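Oxidase/hydroxylase (Streptomyces hygroscopicus subsp. hygroscopicus, PDB 4XCB) probably acts as a metal- and 2-oxoglutarate-dependent dioxygenase of the phytanoyl-CoA dioxygenase family, and binds hygromycin B beside its metal centre. Local coordinates at residues Pro137-Ile148 with Asp219-Pro229; Gly19-Phe27 with Val193-Asn204. All coordinates share one frame; numbering follows the deposited sequence.

Contact 1 (Pro137-Ile148 with Asp219-Pro229). With AKG (2-oxoglutaric acid), chain F; HY0 (hygromycin b variant), chain G.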
# COMPACT_ATOMS: atom_id res chain seq x y z
N PRO A 137 -3.13 4.73 -13.70
CA PRO A 137 -4.16 4.42 -14.69
C PRO A 137 -4.60 5.61 -15.56
O PRO A 137 -5.22 5.37 -16.59
CB PRO A 137 -5.32 3.91 -13.84
CG PRO A 137 -5.15 4.60 -12.55
CD PRO A 137 -3.67 4.75 -12.33
N TYR A 138 -4.32 6.85 -15.17
CA TYR A 138 -4.77 7.97 -15.98
C TYR A 138 -3.65 8.98 -16.03
O TYR A 138 -3.36 9.61 -15.02
CB TYR A 138 -6.05 8.60 -15.41
CG TYR A 138 -6.89 9.35 -16.42
CD1 TYR A 138 -8.22 9.01 -16.61
CD2 TYR A 138 -6.36 10.36 -17.20
CE1 TYR A 138 -9.00 9.68 -17.53
CE2 TYR A 138 -7.13 11.04 -18.12
CZ TYR A 138 -8.45 10.69 -18.29
OH TYR A 138 -9.24 11.35 -19.21
N VAL A 139 -3.00 9.09 -17.18
CA VAL A 139 -1.94 10.07 -17.36
C VAL A 139 -2.20 10.93 -18.59
O VAL A 139 -2.90 10.52 -19.55
CB VAL A 139 -0.56 9.40 -17.45
CG1 VAL A 139 -0.29 8.54 -16.19
CG2 VAL A 139 -0.48 8.55 -18.69
N LYS A 140 -1.65 12.13 -18.56
CA LYS A 140 -1.76 13.07 -19.66
C LYS A 140 -0.41 13.46 -20.18
O LYS A 140 0.53 13.63 -19.40
CB LYS A 140 -2.51 14.32 -19.24
CG LYS A 140 -3.99 14.18 -19.19
CD LYS A 140 -4.62 15.54 -19.02
CE LYS A 140 -6.10 15.41 -18.78
NZ LYS A 140 -6.66 16.68 -18.24
N ALA A 141 -0.32 13.61 -21.49
CA ALA A 141 0.82 14.29 -22.08
C ALA A 141 0.35 15.67 -22.51
O ALA A 141 -0.49 15.80 -23.40
CB ALA A 141 1.38 13.51 -23.26
N LEU A 142 0.88 16.69 -21.85
CA LEU A 142 0.61 18.06 -22.24
C LEU A 142 1.73 18.54 -23.16
O LEU A 142 2.89 18.62 -22.75
CB LEU A 142 0.52 18.98 -21.02
CG LEU A 142 -0.40 18.58 -19.86
CD1 LEU A 142 -0.26 19.56 -18.72
CD2 LEU A 142 -1.83 18.56 -20.30
N VAL A 143 1.36 18.85 -24.40
CA VAL A 143 2.29 19.40 -25.36
C VAL A 143 2.11 20.92 -25.43
O VAL A 143 1.12 21.43 -25.98
CB VAL A 143 2.08 18.79 -26.77
CG1 VAL A 143 3.13 19.35 -27.73
CG2 VAL A 143 2.12 17.25 -26.70
N TYR A 144 3.05 21.65 -24.86
CA TYR A 144 2.92 23.10 -24.84
C TYR A 144 3.36 23.70 -26.16
O TYR A 144 4.37 23.28 -26.74
CB TYR A 144 3.72 23.70 -23.68
CG TYR A 144 3.09 23.44 -22.34
CD1 TYR A 144 3.46 22.34 -21.58
CD2 TYR A 144 2.09 24.28 -21.85
CE1 TYR A 144 2.87 22.09 -20.35
CE2 TYR A 144 1.49 24.04 -20.62
CZ TYR A 144 1.89 22.95 -19.87
OH TYR A 144 1.30 22.71 -18.65
N LEU A 145 2.60 24.66 -26.64
CA LEU A 145 2.85 25.27 -27.93
C LEU A 145 3.11 26.76 -27.77
O LEU A 145 3.04 27.51 -28.73
CB LEU A 145 1.67 25.05 -28.88
CG LEU A 145 1.29 23.60 -29.21
CD1 LEU A 145 0.09 23.55 -30.16
CD2 LEU A 145 2.49 22.86 -29.77
N SER A 146 3.39 27.17 -26.53
CA SER A 146 3.85 28.53 -26.27
C SER A 146 4.76 28.51 -25.04
O SER A 146 4.76 27.54 -24.28
CB SER A 146 2.68 29.49 -26.07
OG SER A 146 1.89 29.15 -24.95
N ASP A 147 5.54 29.57 -24.87
CA ASP A 147 6.43 29.69 -23.73
C ASP A 147 5.67 30.19 -22.52
O ASP A 147 4.89 31.14 -22.62
CB ASP A 147 7.58 30.64 -24.03
CG ASP A 147 8.56 30.11 -25.05
OD1 ASP A 147 9.43 30.89 -25.48
OD2 ASP A 147 8.47 28.92 -25.43
N ILE A 148 5.92 29.55 -21.38
CA ILE A 148 5.30 29.95 -20.13
C ILE A 148 6.44 30.04 -19.11
O ILE A 148 6.90 29.03 -18.56
CB ILE A 148 4.20 28.95 -19.69
CG1 ILE A 148 3.17 28.76 -20.81
CG2 ILE A 148 3.53 29.44 -18.42
CD1 ILE A 148 2.16 27.65 -20.55
N ASP A 219 -1.38 34.62 -26.83
CA ASP A 219 -2.14 33.41 -26.51
C ASP A 219 -1.32 32.36 -25.78
O ASP A 219 -0.17 32.09 -26.15
CB ASP A 219 -2.71 32.76 -27.77
CG ASP A 219 -3.86 33.55 -28.36
OD1 ASP A 219 -4.46 33.06 -29.34
OD2 ASP A 219 -4.16 34.64 -27.83
N ARG A 220 -1.92 31.76 -24.76
CA ARG A 220 -1.32 30.62 -24.09
C ARG A 220 -1.94 29.39 -24.72
O ARG A 220 -3.17 29.29 -24.81
CB ARG A 220 -1.58 30.67 -22.59
CG ARG A 220 -0.97 29.55 -21.77
CD ARG A 220 -1.62 29.53 -20.38
NE ARG A 220 -0.89 28.72 -19.41
CZ ARG A 220 -1.06 27.41 -19.27
NH1 ARG A 220 -1.91 26.76 -20.07
NH2 ARG A 220 -0.36 26.75 -18.35
N LEU A 221 -1.11 28.46 -25.18
CA LEU A 221 -1.60 27.39 -26.06
C LEU A 221 -0.98 26.03 -25.76
O LEU A 221 0.22 25.90 -25.59
CB LEU A 221 -1.33 27.76 -27.52
CG LEU A 221 -2.11 26.96 -28.57
CD1 LEU A 221 -3.60 27.18 -28.41
CD2 LEU A 221 -1.66 27.36 -29.96
N LEU A 222 -1.82 25.00 -25.71
CA LEU A 222 -1.29 23.66 -25.55
C LEU A 222 -2.30 22.64 -26.02
O LEU A 222 -3.47 22.95 -26.21
CB LEU A 222 -0.92 23.37 -24.09
CG LEU A 222 -2.07 23.00 -23.16
CD1 LEU A 222 -1.54 22.49 -21.84
CD2 LEU A 222 -2.99 24.18 -22.93
N THR A 223 -1.82 21.41 -26.21
CA THR A 223 -2.69 20.29 -26.52
C THR A 223 -2.44 19.17 -25.51
O THR A 223 -1.31 18.92 -25.13
CB THR A 223 -2.45 19.77 -27.95
OG1 THR A 223 -1.08 19.40 -28.08
CG2 THR A 223 -2.78 20.87 -28.96
N ALA A 224 -3.51 18.53 -25.06
CA ALA A 224 -3.42 17.53 -24.01
C ALA A 224 -3.95 16.20 -24.51
O ALA A 224 -5.03 16.14 -25.11
CB ALA A 224 -4.20 17.96 -22.79
N PHE A 225 -3.22 15.13 -24.22
CA PHE A 225 -3.67 13.80 -24.62
C PHE A 225 -3.70 12.90 -23.40
O PHE A 225 -2.72 12.84 -22.66
CB PHE A 225 -2.76 13.23 -25.71
CG PHE A 225 -2.74 14.07 -26.96
CD1 PHE A 225 -3.71 13.90 -27.93
CD2 PHE A 225 -1.76 15.02 -27.15
CE1 PHE A 225 -3.70 14.68 -29.08
CE2 PHE A 225 -1.75 15.81 -28.30
CZ PHE A 225 -2.73 15.64 -29.26
N GLY A 226 -4.83 12.22 -23.20
CA GLY A 226 -5.05 11.46 -21.99
C GLY A 226 -5.06 9.99 -22.33
O GLY A 226 -5.68 9.59 -23.31
N TYR A 227 -4.34 9.21 -21.54
CA TYR A 227 -4.17 7.78 -21.79
C TYR A 227 -4.48 6.98 -20.56
O TYR A 227 -4.23 7.42 -19.44
CB TYR A 227 -2.74 7.46 -22.24
CG TYR A 227 -2.25 8.24 -23.43
CD1 TYR A 227 -1.61 9.46 -23.26
CD2 TYR A 227 -2.42 7.76 -24.73
CE1 TYR A 227 -1.14 10.18 -24.35
CE2 TYR A 227 -1.96 8.48 -25.82
CZ TYR A 227 -1.33 9.68 -25.62
OH TYR A 227 -0.86 10.41 -26.70
N GLY A 228 -4.99 5.77 -20.76
CA GLY A 228 -5.12 4.83 -19.66
C GLY A 228 -5.30 3.44 -20.21
O GLY A 228 -5.09 3.21 -21.41
N PRO A 229 -5.72 2.51 -19.35
CA PRO A 229 -5.86 1.12 -19.77
C PRO A 229 -6.99 0.89 -20.76
O PRO A 229 -7.91 1.69 -20.83
CB PRO A 229 -6.13 0.38 -18.46
CG PRO A 229 -5.68 1.32 -17.39
CD PRO A 229 -5.97 2.67 -17.91
C1 AKG F . -5.93 20.33 -17.68
O1 AKG F . -6.55 19.50 -16.95
O2 AKG F . -6.34 20.59 -18.85
C2 AKG F . -4.70 21.02 -17.15
O5 AKG F . -4.28 20.66 -16.07
C3 AKG F . -4.06 22.15 -17.95
C4 AKG F . -2.62 22.39 -17.59
C5 AKG F . -2.15 23.70 -18.22
O3 AKG F . -0.93 24.02 -18.16
O4 AKG F . -2.98 24.45 -18.79
C1 HY0 G . -15.50 18.73 -12.78
C2 HY0 G . -16.65 19.23 -11.95
C3 HY0 G . -17.75 19.75 -12.86
C4 HY0 G . -17.21 20.88 -13.75
C5 HY0 G . -15.97 20.43 -14.52
C6 HY0 G . -14.92 19.83 -13.63
N7 HY0 G . -17.15 18.16 -11.17
O8 HY0 G . -14.49 18.29 -11.89
N9 HY0 G . -18.23 21.25 -14.67
C10 HY0 G . -19.17 22.14 -14.00
O11 HY0 G . -15.41 21.57 -15.15
C12 HY0 G . -11.54 18.77 -14.78
C13 HY0 G . -12.57 19.62 -14.09
O14 HY0 G . -12.41 21.00 -14.31
C15 HY0 G . -11.16 21.42 -13.85
C16 HY0 G . -10.15 20.94 -14.85
C17 HY0 G . -10.19 19.35 -14.82
O18 HY0 G . -13.89 19.26 -14.49
C19 HY0 G . -11.15 22.95 -13.79
O20 HY0 G . -11.98 23.35 -12.70
O21 HY0 G . -10.45 21.39 -16.11
O22 HY0 G . -9.55 18.89 -15.93
C23 HY0 G . -10.47 18.00 -16.59
C24 HY0 G . -10.26 18.10 -18.07
C25 HY0 G . -10.97 16.96 -18.77
C26 HY0 G . -10.57 15.62 -18.19
C27 HY0 G . -10.88 15.64 -16.73
O28 HY0 G . -10.17 16.70 -16.14
O29 HY0 G . -11.85 18.40 -16.19
O30 HY0 G . -10.81 19.32 -18.59
O31 HY0 G . -10.68 17.04 -20.15
O32 HY0 G . -9.18 15.35 -18.39
C33 HY0 G . -10.43 14.33 -16.06
C34 HY0 G . -11.18 14.14 -14.77
O35 HY0 G . -12.52 13.74 -15.00
N36 HY0 G . -9.06 14.43 -15.75

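Contact 2 (Gly19-Phe27 with Val193-Asn204)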
# COMPACT_ATOMS: atom_id res chain seq x y z
N GLY A 19 4.95 13.30 -9.31
CA GLY A 19 3.67 13.13 -10.00
C GLY A 19 3.67 13.69 -11.41
O GLY A 19 2.65 13.66 -12.07
N PHE A 20 4.80 14.22 -11.86
CA PHE A 20 4.87 14.70 -13.22
C PHE A 20 6.31 14.71 -13.68
O PHE A 20 7.22 14.45 -12.90
CB PHE A 20 4.24 16.10 -13.36
CG PHE A 20 5.02 17.20 -12.72
CD1 PHE A 20 4.99 17.38 -11.35
CD2 PHE A 20 5.76 18.07 -13.49
CE1 PHE A 20 5.70 18.42 -10.76
CE2 PHE A 20 6.47 19.10 -12.91
CZ PHE A 20 6.45 19.27 -11.54
N LEU A 21 6.50 14.96 -14.97
CA LEU A 21 7.83 15.00 -15.53
C LEU A 21 7.82 15.95 -16.72
O LEU A 21 6.99 15.81 -17.63
CB LEU A 21 8.32 13.61 -15.93
CG LEU A 21 9.72 13.66 -16.55
CD1 LEU A 21 10.78 13.93 -15.46
CD2 LEU A 21 10.00 12.38 -17.33
N VAL A 22 8.70 16.94 -16.69
CA VAL A 22 8.85 17.83 -17.83
C VAL A 22 9.94 17.28 -18.72
O VAL A 22 11.08 17.09 -18.28
CB VAL A 22 9.18 19.27 -17.40
CG1 VAL A 22 9.65 20.06 -18.61
CG2 VAL A 22 7.97 19.93 -16.75
N ILE A 23 9.57 16.99 -19.96
CA ILE A 23 10.51 16.48 -20.94
C ILE A 23 10.77 17.60 -21.93
O ILE A 23 9.88 17.96 -22.70
CB ILE A 23 9.99 15.22 -21.64
CG1 ILE A 23 9.46 14.21 -20.62
CG2 ILE A 23 11.10 14.59 -22.48
CD1 ILE A 23 9.01 12.89 -21.23
N PRO A 24 11.96 18.20 -21.88
CA PRO A 24 12.20 19.39 -22.69
C PRO A 24 12.45 19.10 -24.17
O PRO A 24 13.07 18.09 -24.53
CB PRO A 24 13.45 19.99 -22.05
CG PRO A 24 14.18 18.82 -21.51
CD PRO A 24 13.12 17.87 -21.02
N GLY A 25 11.98 20.01 -25.02
CA GLY A 25 12.31 20.00 -26.43
C GLY A 25 11.93 18.77 -27.22
O GLY A 25 12.63 18.39 -28.14
N VAL A 26 10.81 18.15 -26.88
CA VAL A 26 10.39 16.93 -27.57
C VAL A 26 10.03 17.23 -29.02
O VAL A 26 10.31 16.43 -29.93
CB VAL A 26 9.20 16.29 -26.86
CG1 VAL A 26 8.74 15.04 -27.58
CG2 VAL A 26 9.58 15.93 -25.43
N PHE A 27 9.42 18.38 -29.24
CA PHE A 27 9.01 18.74 -30.58
C PHE A 27 9.76 19.98 -31.04
O PHE A 27 9.90 20.94 -30.28
CB PHE A 27 7.51 18.96 -30.63
CG PHE A 27 6.73 17.75 -30.23
CD1 PHE A 27 6.49 16.72 -31.15
CD2 PHE A 27 6.25 17.61 -28.95
CE1 PHE A 27 5.79 15.61 -30.78
CE2 PHE A 27 5.54 16.49 -28.58
CZ PHE A 27 5.31 15.48 -29.49
N VAL A 193 5.65 25.54 -12.39
CA VAL A 193 6.46 24.85 -13.39
C VAL A 193 6.51 25.68 -14.66
O VAL A 193 5.46 26.06 -15.19
CB VAL A 193 5.88 23.46 -13.74
CG1 VAL A 193 6.71 22.81 -14.85
CG2 VAL A 193 5.83 22.58 -12.52
N PHE A 194 7.71 25.96 -15.15
CA PHE A 194 7.86 26.77 -16.34
C PHE A 194 8.26 25.90 -17.52
O PHE A 194 8.98 24.92 -17.36
CB PHE A 194 8.88 27.88 -16.09
CG PHE A 194 8.56 28.69 -14.87
CD1 PHE A 194 7.31 29.28 -14.75
CD2 PHE A 194 9.46 28.80 -13.84
CE1 PHE A 194 6.98 30.01 -13.62
CE2 PHE A 194 9.14 29.53 -12.70
CZ PHE A 194 7.90 30.13 -12.59
N VAL A 195 7.73 26.22 -18.70
CA VAL A 195 7.98 25.38 -19.87
C VAL A 195 8.26 26.21 -21.11
O VAL A 195 7.93 27.39 -21.16
CB VAL A 195 6.76 24.44 -20.17
CG1 VAL A 195 6.63 23.37 -19.09
CG2 VAL A 195 5.48 25.25 -20.30
N ARG A 196 8.86 25.57 -22.10
CA ARG A 196 9.09 26.18 -23.41
C ARG A 196 8.22 25.49 -24.44
O ARG A 196 7.81 24.34 -24.24
CB ARG A 196 10.56 26.09 -23.80
CG ARG A 196 11.46 26.93 -22.92
CD ARG A 196 11.28 28.42 -23.19
NE ARG A 196 12.39 29.17 -22.60
CZ ARG A 196 12.61 30.47 -22.77
NH1 ARG A 196 11.79 31.20 -23.52
NH2 ARG A 196 13.65 31.05 -22.18
N SER A 197 7.91 26.21 -25.52
CA SER A 197 7.17 25.66 -26.64
C SER A 197 7.89 24.41 -27.15
O SER A 197 9.10 24.45 -27.41
CB SER A 197 7.03 26.73 -27.74
OG SER A 197 6.32 26.22 -28.85
N GLY A 198 7.17 23.29 -27.25
CA GLY A 198 7.77 22.04 -27.69
C GLY A 198 8.10 21.07 -26.57
O GLY A 198 8.43 19.90 -26.82
N ASP A 199 8.02 21.55 -25.33
CA ASP A 199 8.16 20.69 -24.17
C ASP A 199 6.92 19.84 -23.96
O ASP A 199 5.81 20.24 -24.32
CB ASP A 199 8.38 21.51 -22.89
CG ASP A 199 9.71 22.25 -22.86
OD1 ASP A 199 10.59 22.00 -23.71
OD2 ASP A 199 9.87 23.08 -21.93
N VAL A 200 7.11 18.68 -23.33
CA VAL A 200 6.01 17.81 -22.93
C VAL A 200 5.98 17.74 -21.40
O VAL A 200 7.01 17.47 -20.78
CB VAL A 200 6.17 16.40 -23.51
CG1 VAL A 200 5.12 15.46 -22.93
CG2 VAL A 200 6.06 16.44 -25.04
N LEU A 201 4.82 17.97 -20.80
CA LEU A 201 4.64 17.67 -19.38
C LEU A 201 3.81 16.38 -19.29
O LEU A 201 2.64 16.33 -19.70
CB LEU A 201 3.97 18.86 -18.65
CG LEU A 201 4.02 18.94 -17.11
CD1 LEU A 201 3.66 20.35 -16.67
CD2 LEU A 201 3.06 17.93 -16.45
N LEU A 202 4.46 15.33 -18.78
CA LEU A 202 3.83 14.04 -18.53
C LEU A 202 3.25 14.09 -17.12
O LEU A 202 3.98 14.34 -16.17
CB LEU A 202 4.85 12.92 -18.65
CG LEU A 202 4.41 11.46 -18.57
CD1 LEU A 202 3.69 11.07 -19.84
CD2 LEU A 202 5.60 10.55 -18.36
N LEU A 203 1.95 13.83 -16.97
CA LEU A 203 1.24 14.15 -15.73
C LEU A 203 0.43 12.97 -15.19
O LEU A 203 -0.42 12.43 -15.88
CB LEU A 203 0.32 15.34 -15.97
CG LEU A 203 -0.60 15.81 -14.85
CD1 LEU A 203 0.24 16.27 -13.66
CD2 LEU A 203 -1.47 16.95 -15.35
N ASN A 204 0.70 12.59 -13.95
CA ASN A 204 -0.16 11.69 -13.19
C ASN A 204 -1.41 12.45 -12.76
O ASN A 204 -1.30 13.40 -11.99
CB ASN A 204 0.59 11.16 -11.96
CG ASN A 204 -0.18 10.07 -11.21
OD1 ASN A 204 -1.39 9.96 -11.33
ND2 ASN A 204 0.54 9.28 -10.41
O HOH W 1 9.71 24.40 -30.41

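Contact 1 (Pro137-Ile148 with Asp219-Pro229)
Tyr144 and Arg220, on neighbouring antiparallel strands of the double-stranded beta-helix, close on one carboxylate of 2-oxoglutarate. Tyr144 OH donates to AKG O3 at 2.6 Å, the oxygen lying at the edge of the ring in its plane. Arg220 NH2 reaches the same oxygen at 2.8 Å in a nearly straight bond (172°), while NH1 donates to AKG O4. The arginine is extended from CG to NE, with CG anti to the backbone N (chi1 -178°), which carries the guanidinium out to the ligand. A phenylalanine in place of Tyr144 lacks the hydroxyl, and the carboxylate, with one donor fewer on O3, would probably be freer to shift. At the other end of the strand, Lys140 NZ donates to HY0 O32 (2.9 Å) and is also hydrogen-bonded to Tyr92 OH.

Apolar contacts line the same face. Leu222 CD1 packs 3.6 Å from Tyr144 CE2, and Leu142 CD2 presses tightly on Ala224 CB. From the loop, Ile148 CD1 sits over one face of the Arg220 guanidinium, offset toward its rim. On the reverse face, Val143 lies alongside Thr223.

Paired backbone bonds run from Val139-Tyr227 to Val143-Thr223; beyond them, Leu221 N donates to Ser146 OG (3.1 Å). Two donors on O3 imply a cosubstrate carboxylate held in position, its negative charge probably balanced by Arg220.

Contact 2 (Gly19-Phe27 with Val193-Asn204)
Phe20 and Val22 pack against Val193 and Leu201 where the edge strand 20-23 joins strand 200-204 of the major antiparallel sheet in this double-stranded beta-helix (cupin-type) fold. Here the chains are closely fitted. Phe20 CG stands between the backbone N and the carbonyl carbon (chi1 70°), and from there the far end of the ring slides past Val193, with CZ 3.5 Å from Val193 CG2. Val22 CG2 meets Val193 CG1 tip to tip at 3.7 Å, and Leu201 runs obliquely across both Phe20 and Val22, its CD2 against Phe20 CB. Val193, whose backbone pairs with Phe156 of the smaller sheet, brings the two sheets together here. Leu203, on the same face, extends towards the metal site. On the opposite face, Val26 and Phe27 fold back onto Val200, whose CG2 touches both Val26 CG2 and Phe27 CE2, each at 3.6 Å, and helix 72-82 packs on Phe27 and Val200.

The backbone is paired from Gly19 to Ile23, and Ile23 N meets Val200 O almost straight, at 176°.

The looser side lies at Pro24 and Gly25, which are exposed and add little side-chain packing. Around them, backbone and carboxylate bonds join the type II turn Arg196-Asp199 to residues 25-27. The turn presents Gly198 O to Phe27 N (3.0 Å). A water donates to Ser197 O and, weakly, to Phe27 O. Asp199 bridges the two sides of this end: its OD2 receives Arg196 N from above the carboxylate plane, whereas OD1 accepts Gly25 N on its anti side at 2.8 Å.

In the fold
Contacts 1 and 2 lie in one antiparallel sheet, their centres 9 Å apart. Across it the strands run 20-23, 200-204, 139-144, 220-229, 86-96 and 52-55, so contact 2 takes in the edge and contact 1 the interior. The neighbouring strands 200-204 and 139-144 join them directly: Leu142 N lies 2.8 Å from Leu201 O, a probable hydrogen bond. Along the chain the segments alternate, 19-27, 137-148, 193-204, 219-229, so strands distant in sequence become neighbours. Contact 1 supplies residues to the 2-oxoglutarate pocket, while contact 2 adds strand 20-23 as the outermost strand of the sheet within this chain and reaches the nickel-binding region through Leu203, next to Glu205 and His209.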